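Local coordinates for protein Rab GDP-dissociation inhibitor (Saccharomyces cerevisiae, PDB 2BCG) that regulates GDP/GTP exchange on the Rab GTPase SEC4 by inhibiting GDP release, and extracts GDP-bound YPT7 from vacuolar membranes, at residues S232-L244 / V347-K359. Sequence-based numbering, arbitrary orientation.
Sequences SPYLYPMYGLGEL and VAIVSDAHNVCSK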
ATOM      1  N   SER A 232      -2.511  -3.833 -19.797  1.00 19.47           N
ATOM      2  CA  SER A 232      -1.124  -3.905 -19.379  1.00 17.31           C
ATOM      3  C   SER A 232      -1.032  -5.007 -18.321  1.00 16.96           C
ATOM      4  O   SER A 232      -2.041  -5.496 -17.820  1.00 16.66           O
ATOM      5  CB  SER A 232      -0.659  -2.572 -18.751  1.00 17.63           C
ATOM      6  OG  SER A 232      -1.121  -2.508 -17.399  1.00 16.86           O
ATOM      7  N   PRO A 233       0.192  -5.363 -17.952  1.00 16.69           N
ATOM      8  CA  PRO A 233       0.280  -6.350 -16.873  1.00 15.73           C
ATOM      9  C   PRO A 233       0.097  -5.804 -15.443  1.00 14.38           C
ATOM     10  O   PRO A 233       0.211  -6.582 -14.492  1.00 14.58           O
ATOM     11  CB  PRO A 233       1.691  -6.879 -17.043  1.00 16.43           C
ATOM     12  CG  PRO A 233       2.448  -5.700 -17.572  1.00 17.50           C
ATOM     13  CD  PRO A 233       1.519  -4.962 -18.450  1.00 16.94           C
ATOM     14  N   TYR A 234      -0.192  -4.507 -15.295  1.00 13.12           N
ATOM     15  CA  TYR A 234      -0.048  -3.848 -13.982  1.00 11.85           C
ATOM     16  C   TYR A 234      -1.295  -3.296 -13.366  1.00 11.87           C
ATOM     17  O   TYR A 234      -2.167  -2.752 -14.068  1.00 12.54           O
ATOM     18  CB  TYR A 234       0.908  -2.663 -14.102  1.00 12.67           C
ATOM     19  CG  TYR A 234       2.263  -2.982 -14.660  1.00 12.04           C
ATOM     20  CD1 TYR A 234       3.081  -3.917 -14.032  1.00 11.95           C
ATOM     21  CD2 TYR A 234       2.778  -2.270 -15.736  1.00 14.21           C
ATOM     22  CE1 TYR A 234       4.341  -4.212 -14.523  1.00 13.98           C
ATOM     23  CE2 TYR A 234       4.043  -2.547 -16.234  1.00 13.85           C
ATOM     24  CZ  TYR A 234       4.837  -3.511 -15.617  1.00 14.89           C
ATOM     25  OH  TYR A 234       6.109  -3.760 -16.100  1.00 16.26           O
ATOM     26  N   LEU A 235      -1.302  -3.341 -12.035  1.00 11.68           N
ATOM     27  CA  LEU A 235      -2.257  -2.592 -11.209  1.00 10.56           C
ATOM     28  C   LEU A 235      -1.526  -1.529 -10.341  1.00 10.16           C
ATOM     29  O   LEU A 235      -0.338  -1.636 -10.127  1.00 11.81           O
ATOM     30  CB  LEU A 235      -3.002  -3.558 -10.281  1.00 12.42           C
ATOM     31  CG  LEU A 235      -3.703  -4.785 -10.888  1.00 14.19           C
ATOM     32  CD1 LEU A 235      -4.305  -5.672  -9.796  1.00 16.52           C
ATOM     33  CD2 LEU A 235      -4.771  -4.320 -11.898  1.00 17.34           C
ATOM     34  N   TYR A 236      -2.275  -0.546  -9.854  1.00 10.27           N
ATOM     35  CA  TYR A 236      -1.716   0.501  -8.992  1.00 10.24           C
ATOM     36  C   TYR A 236      -2.790   0.881  -7.952  1.00 10.84           C
ATOM     37  O   TYR A 236      -3.952   1.004  -8.302  1.00 11.85           O
ATOM     38  CB  TYR A 236      -1.297   1.727  -9.816  1.00 11.38           C
ATOM     39  CG  TYR A 236      -0.611   2.800  -8.986  1.00 10.37           C
ATOM     40  CD1 TYR A 236       0.750   2.719  -8.693  1.00 11.50           C
ATOM     41  CD2 TYR A 236      -1.347   3.878  -8.455  1.00 11.54           C
ATOM     42  CE1 TYR A 236       1.368   3.668  -7.882  1.00  9.78           C
ATOM     43  CE2 TYR A 236      -0.725   4.833  -7.659  1.00 10.34           C
ATOM     44  CZ  TYR A 236       0.616   4.718  -7.366  1.00 10.06           C
ATOM     45  OH  TYR A 236       1.179   5.698  -6.580  1.00 11.79           O
ATOM     46  N   PRO A 237      -2.405   1.036  -6.681  1.00 11.26           N
ATOM     47  CA  PRO A 237      -3.402   1.383  -5.650  1.00 11.17           C
ATOM     48  C   PRO A 237      -3.882   2.831  -5.686  1.00 10.31           C
ATOM     49  O   PRO A 237      -3.076   3.776  -5.786  1.00 11.51           O
ATOM     50  CB  PRO A 237      -2.652   1.162  -4.329  1.00 12.29           C
ATOM     51  CG  PRO A 237      -1.215   1.376  -4.677  1.00 13.01           C
ATOM     52  CD  PRO A 237      -1.047   0.908  -6.117  1.00 11.57           C
ATOM     53  N   MET A 238      -5.190   3.006  -5.519  1.00 11.23           N
ATOM     54  CA  MET A 238      -5.758   4.328  -5.293  1.00 11.23           C
ATOM     55  C   MET A 238      -5.156   4.903  -4.004  1.00 10.30           C
ATOM     56  O   MET A 238      -5.035   4.197  -2.963  1.00 10.96           O
ATOM     57  CB  MET A 238      -7.288   4.223  -5.146  1.00 11.89           C
ATOM     58  CG  MET A 238      -8.016   3.715  -6.372  1.00 14.34           C
ATOM     59  SD  MET A 238      -7.756   4.768  -7.814  1.00 16.40           S
ATOM     60  CE  MET A 238      -8.615   6.245  -7.236  1.00 18.35           C
ATOM     61  N   TYR A 239      -4.788   6.179  -4.096  1.00 10.23           N
ATOM     62  CA  TYR A 239      -4.117   6.953  -3.039  1.00  9.53           C
ATOM     63  C   TYR A 239      -2.640   6.609  -2.811  1.00 10.47           C
ATOM     64  O   TYR A 239      -2.013   7.153  -1.898  1.00 10.98           O
ATOM     65  CB  TYR A 239      -4.862   6.909  -1.700  1.00 11.40           C
ATOM     66  CG  TYR A 239      -6.262   7.420  -1.723  1.00 11.74           C
ATOM     67  CD1 TYR A 239      -6.558   8.796  -1.774  1.00 13.16           C
ATOM     68  CD2 TYR A 239      -7.309   6.525  -1.704  1.00 11.92           C
ATOM     69  CE1 TYR A 239      -7.898   9.241  -1.757  1.00 14.52           C
ATOM     70  CE2 TYR A 239      -8.619   6.944  -1.670  1.00 15.03           C
ATOM     71  CZ  TYR A 239      -8.906   8.287  -1.722  1.00 15.11           C
ATOM     72  OH  TYR A 239     -10.210   8.659  -1.709  1.00 18.38           O
ATOM     73  N   GLY A 240      -2.082   5.805  -3.699  1.00 10.50           N
ATOM     74  CA  GLY A 240      -0.649   5.616  -3.706  1.00 10.45           C
ATOM     75  C   GLY A 240      -0.179   4.378  -2.956  1.00 10.35           C
ATOM     76  O   GLY A 240      -0.945   3.705  -2.229  1.00 10.02           O
ATOM     77  N   LEU A 241       1.103   4.071  -3.162  1.00  9.40           N
ATOM     78  CA  LEU A 241       1.669   2.853  -2.590  1.00  9.96           C
ATOM     79  C   LEU A 241       1.612   2.828  -1.057  1.00  9.91           C
ATOM     80  O   LEU A 241       1.626   1.745  -0.467  1.00 10.40           O
ATOM     81  CB  LEU A 241       3.109   2.669  -3.088  1.00 10.49           C
ATOM     82  CG  LEU A 241       3.242   2.413  -4.601  1.00 10.88           C
ATOM     83  CD1 LEU A 241       4.716   2.361  -4.977  1.00 12.69           C
ATOM     84  CD2 LEU A 241       2.536   1.118  -4.974  1.00 12.79           C
ATOM     85  N   GLY A 242       1.580   3.992  -0.415  1.00  9.47           N
ATOM     86  CA  GLY A 242       1.511   4.054   1.054  1.00  9.88           C
ATOM     87  C   GLY A 242       0.271   3.344   1.619  1.00 10.06           C
ATOM     88  O   GLY A 242       0.252   2.961   2.789  1.00 11.09           O
ATOM     89  N   GLU A 243      -0.775   3.169   0.812  1.00  9.49           N
ATOM     90  CA  GLU A 243      -1.943   2.440   1.303  1.00  9.66           C
ATOM     91  C   GLU A 243      -1.629   0.972   1.627  1.00  9.80           C
ATOM     92  O   GLU A 243      -2.307   0.355   2.461  1.00 11.32           O
ATOM     93  CB  GLU A 243      -3.068   2.493   0.288  1.00 10.14           C
ATOM     94  CG  GLU A 243      -3.482   3.913  -0.097  1.00 10.70           C
ATOM     95  CD  GLU A 243      -3.887   4.770   1.126  1.00 12.87           C
ATOM     96  OE1 GLU A 243      -3.061   5.608   1.600  1.00 14.50           O
ATOM     97  OE2 GLU A 243      -5.028   4.604   1.610  1.00 14.50           O
ATOM     98  N   LEU A 244      -0.664   0.387   0.911  1.00  9.28           N
ATOM     99  CA  LEU A 244      -0.349  -1.038   1.083  1.00  9.50           C
ATOM    100  C   LEU A 244       0.181  -1.336   2.504  1.00  9.56           C
ATOM    101  O   LEU A 244      -0.393  -2.191   3.195  1.00 11.18           O
ATOM    102  CB  LEU A 244       0.618  -1.517  -0.026  1.00 10.94           C
ATOM    103  CG  LEU A 244      -0.023  -1.508  -1.423  1.00 11.38           C
ATOM    104  CD1 LEU A 244       1.105  -1.572  -2.486  1.00 12.75           C
ATOM    105  CD2 LEU A 244      -1.029  -2.669  -1.600  1.00 13.18           C
ATOM    106  N   VAL A 347      10.216   4.740 -16.336  1.00 10.43           N
ATOM    107  CA  VAL A 347       9.373   5.839 -15.884  1.00 11.06           C
ATOM    108  C   VAL A 347       8.045   5.231 -15.444  1.00 10.57           C
ATOM    109  O   VAL A 347       7.490   4.342 -16.105  1.00 11.73           O
ATOM    110  CB  VAL A 347       9.153   6.928 -16.959  1.00 12.46           C
ATOM    111  CG1 VAL A 347       8.604   8.209 -16.307  1.00 13.68           C
ATOM    112  CG2 VAL A 347      10.471   7.264 -17.711  1.00 12.12           C
ATOM    113  N   ALA A 348       7.533   5.722 -14.323  1.00 10.43           N
ATOM    114  CA  ALA A 348       6.243   5.300 -13.784  1.00  9.88           C
ATOM    115  C   ALA A 348       5.406   6.549 -13.716  1.00  9.52           C
ATOM    116  O   ALA A 348       5.771   7.527 -13.053  1.00 10.95           O
ATOM    117  CB  ALA A 348       6.385   4.705 -12.388  1.00 10.22           C
ATOM    118  N   ILE A 349       4.290   6.528 -14.419  1.00  9.29           N
ATOM    119  CA  ILE A 349       3.423   7.697 -14.502  1.00  9.79           C
ATOM    120  C   ILE A 349       2.041   7.356 -13.962  1.00  9.52           C
ATOM    121  O   ILE A 349       1.449   6.347 -14.353  1.00  9.78           O
ATOM    122  CB  ILE A 349       3.319   8.181 -15.968  1.00 10.75           C
ATOM    123  CG1 ILE A 349       4.690   8.707 -16.437  1.00 11.63           C
ATOM    124  CG2 ILE A 349       2.242   9.247 -16.167  1.00 11.35           C
ATOM    125  CD1 ILE A 349       5.209   8.017 -17.697  1.00 14.97           C
ATOM    126  N   VAL A 350       1.554   8.196 -13.036  1.00  8.28           N
ATOM    127  CA  VAL A 350       0.213   8.076 -12.468  1.00  9.36           C
ATOM    128  C   VAL A 350      -0.317   9.514 -12.366  1.00 10.07           C
ATOM    129  O   VAL A 350       0.456  10.486 -12.535  1.00 11.62           O
ATOM    130  CB  VAL A 350       0.241   7.319 -11.096  1.00  9.25           C
ATOM    131  CG1 VAL A 350       0.500   5.814 -11.298  1.00 11.72           C
ATOM    132  CG2 VAL A 350       1.292   7.970 -10.139  1.00 12.06           C
ATOM    133  N   SER A 351      -1.590   9.676 -12.061  1.00 10.05           N
ATOM    134  CA  SER A 351      -2.152  11.004 -12.116  1.00 10.87           C
ATOM    135  C   SER A 351      -3.351  11.129 -11.170  1.00 12.18           C
ATOM    136  O   SER A 351      -3.531  10.315 -10.279  1.00 12.23           O
ATOM    137  CB  SER A 351      -2.504  11.324 -13.566  1.00 12.00           C
ATOM    138  OG  SER A 351      -3.529  10.462 -14.035  1.00 12.49           O
ATOM    139  N   ASP A 352      -4.170  12.150 -11.395  1.00 14.05           N
ATOM    140  CA  ASP A 352      -5.330  12.391 -10.532  1.00 14.33           C
ATOM    141  C   ASP A 352      -6.289  11.183 -10.538  1.00 14.07           C
ATOM    142  O   ASP A 352      -7.098  11.021  -9.600  1.00 15.59           O
ATOM    143  CB  ASP A 352      -6.005  13.794 -10.727  0.70 14.62           C
ATOM    144  CG  ASP A 352      -6.944  13.870 -11.950  0.70 16.58           C
ATOM    145  OD1 ASP A 352      -7.252  15.014 -12.378  0.70 21.90           O
ATOM    146  OD2 ASP A 352      -7.377  12.836 -12.472  0.70 20.53           O
ATOM    147  N   ALA A 353      -6.210  10.328 -11.574  1.00 14.57           N
ATOM    148  CA  ALA A 353      -7.077   9.141 -11.676  1.00 14.68           C
ATOM    149  C   ALA A 353      -6.845   8.140 -10.547  1.00 15.66           C
ATOM    150  O   ALA A 353      -7.687   7.283 -10.271  1.00 16.84           O
ATOM    151  CB  ALA A 353      -6.881   8.445 -13.026  1.00 15.50           C
ATOM    152  N   HIS A 354      -5.666   8.234  -9.930  1.00 14.05           N
ATOM    153  CA  HIS A 354      -5.271   7.331  -8.852  1.00 13.47           C
ATOM    154  C   HIS A 354      -5.215   8.093  -7.520  1.00 13.03           C
ATOM    155  O   HIS A 354      -4.733   7.528  -6.535  1.00 12.73           O
ATOM    156  CB  HIS A 354      -3.965   6.520  -9.206  0.50 15.04           C
ATOM    157  CG  HIS A 354      -4.146   5.349 -10.171  0.50 14.62           C
ATOM    158  ND1 HIS A 354      -3.924   5.453 -11.529  0.50 16.93           N
ATOM    159  CD2 HIS A 354      -4.423   4.035  -9.950  0.50 16.44           C
ATOM    160  CE1 HIS A 354      -4.091   4.276 -12.108  0.50 14.34           C
ATOM    161  NE2 HIS A 354      -4.386   3.392 -11.168  0.50 15.43           N
ATOM    162  N   ASN A 355      -5.746   9.321  -7.462  1.00 13.86           N
ATOM    163  CA  ASN A 355      -5.810  10.109  -6.206  1.00 14.04           C
ATOM    164  C   ASN A 355      -4.442  10.373  -5.577  1.00 14.62           C
ATOM    165  O   ASN A 355      -4.281  10.323  -4.350  1.00 14.49           O
ATOM    166  CB  ASN A 355      -6.777   9.467  -5.183  1.00 14.39           C
ATOM    167  CG  ASN A 355      -8.229   9.446  -5.671  1.00 18.05           C
ATOM    168  OD1 ASN A 355      -9.085   8.737  -5.098  1.00 22.37           O
ATOM    169  ND2 ASN A 355      -8.517  10.216  -6.704  1.00 19.07           N
ATOM    170  N   VAL A 356      -3.443  10.609  -6.426  1.00 13.11           N
ATOM    171  CA  VAL A 356      -2.103  10.866  -5.925  1.00 12.33           C
ATOM    172  C   VAL A 356      -1.640  12.296  -6.121  1.00 11.21           C
ATOM    173  O   VAL A 356      -0.620  12.665  -5.596  1.00 11.13           O
ATOM    174  CB  VAL A 356      -1.075   9.895  -6.543  1.00 12.35           C
ATOM    175  CG1 VAL A 356      -1.344   8.472  -6.020  1.00 12.19           C
ATOM    176  CG2 VAL A 356      -1.128   9.965  -8.080  1.00 13.74           C
ATOM    177  N   CYS A 357      -2.395  13.092  -6.876  1.00 12.66           N
ATOM    178  CA  CYS A 357      -2.076  14.505  -7.081  1.00 13.42           C
ATOM    179  C   CYS A 357      -3.373  15.248  -7.358  1.00 14.24           C
ATOM    180  O   CYS A 357      -4.392  14.633  -7.669  1.00 14.65           O
ATOM    181  CB  CYS A 357      -1.038  14.702  -8.209  1.00 12.90           C
ATOM    182  SG  CYS A 357      -1.522  14.001  -9.785  1.00 14.14           S
ATOM    183  N   SER A 358      -3.307  16.563  -7.288  1.00 14.70           N
ATOM    184  CA  SER A 358      -4.471  17.387  -7.550  1.00 16.15           C
ATOM    185  C   SER A 358      -4.819  17.365  -9.043  1.00 16.25           C
ATOM    186  O   SER A 358      -3.993  17.016  -9.925  1.00 16.25           O
ATOM    187  CB  SER A 358      -4.231  18.825  -7.050  1.00 16.71           C
ATOM    188  OG  SER A 358      -3.184  19.412  -7.797  1.00 19.35           O
ATOM    189  N   LYS A 359      -6.047  17.796  -9.327  1.00 17.87           N
ATOM    190  CA  LYS A 359      -6.597  17.729 -10.664  1.00 18.82           C
ATOM    191  C   LYS A 359      -5.675  18.354 -11.723  1.00 17.89           C
ATOM    192  O   LYS A 359      -5.165  19.466 -11.519  1.00 19.52           O
ATOM    193  CB  LYS A 359      -7.922  18.479 -10.671  1.00 19.70           C
ATOM    194  CG  LYS A 359      -8.624  18.400 -11.994  1.00 24.29           C
ATOM    195  CD  LYS A 359     -10.014  19.020 -11.901  1.00 29.06           C
ATOM    196  CE  LYS A 359     -10.810  18.732 -13.173  1.00 32.24           C
ATOM    197  NZ  LYS A 359     -11.070  17.259 -13.380  1.00 34.69           N
TER
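Tyr236 lays its ring against Val350, His354 and Val356, joining strand 234-237 to the end of strand 345-351 and the turn and loop after it. Its CG stands anti to the backbone N (chi1 -175°), which carries the ring across to the other segment. CB lies beside the imidazole, 3.8 Å from His354 NE2. CD2 drives the ring edge at the face of His354 and meets His354 CD2 at 3.4 Å, a T-shaped pair with planes at 90°. Val350 CG1 sits almost squarely over the phenol, 3.8 Å from the Tyr236 ring centroid, in a CH-pi contact that all six ring carbons, CG to CZ, share about equally; Pro237 CD covers the opposite face. At the ring edge CE2 and OH meet Val356 CG1, 3.8 Å from Tyr236 OH, which ends in a hydrogen bond with Asp85. With an alanine here, Val350 would probably face a gap, His354 would lose its edge-on partner and Asp85 this hydroxyl.

One backbone bond crosses the contact, Tyr239 N to His354 O at 2.8 Å, at the type II turn 237-240. Met238, bent at chi2 and chi3, brings CE to 3.3 Å from Asn355 OD1. Asn355 CB and OD1 lie over one face of the Tyr239 ring. Ring, CH-pi and methyl contacts thus join the turn opening the YPT1-interacting region 236-261 to 353-356, by shape more than charge.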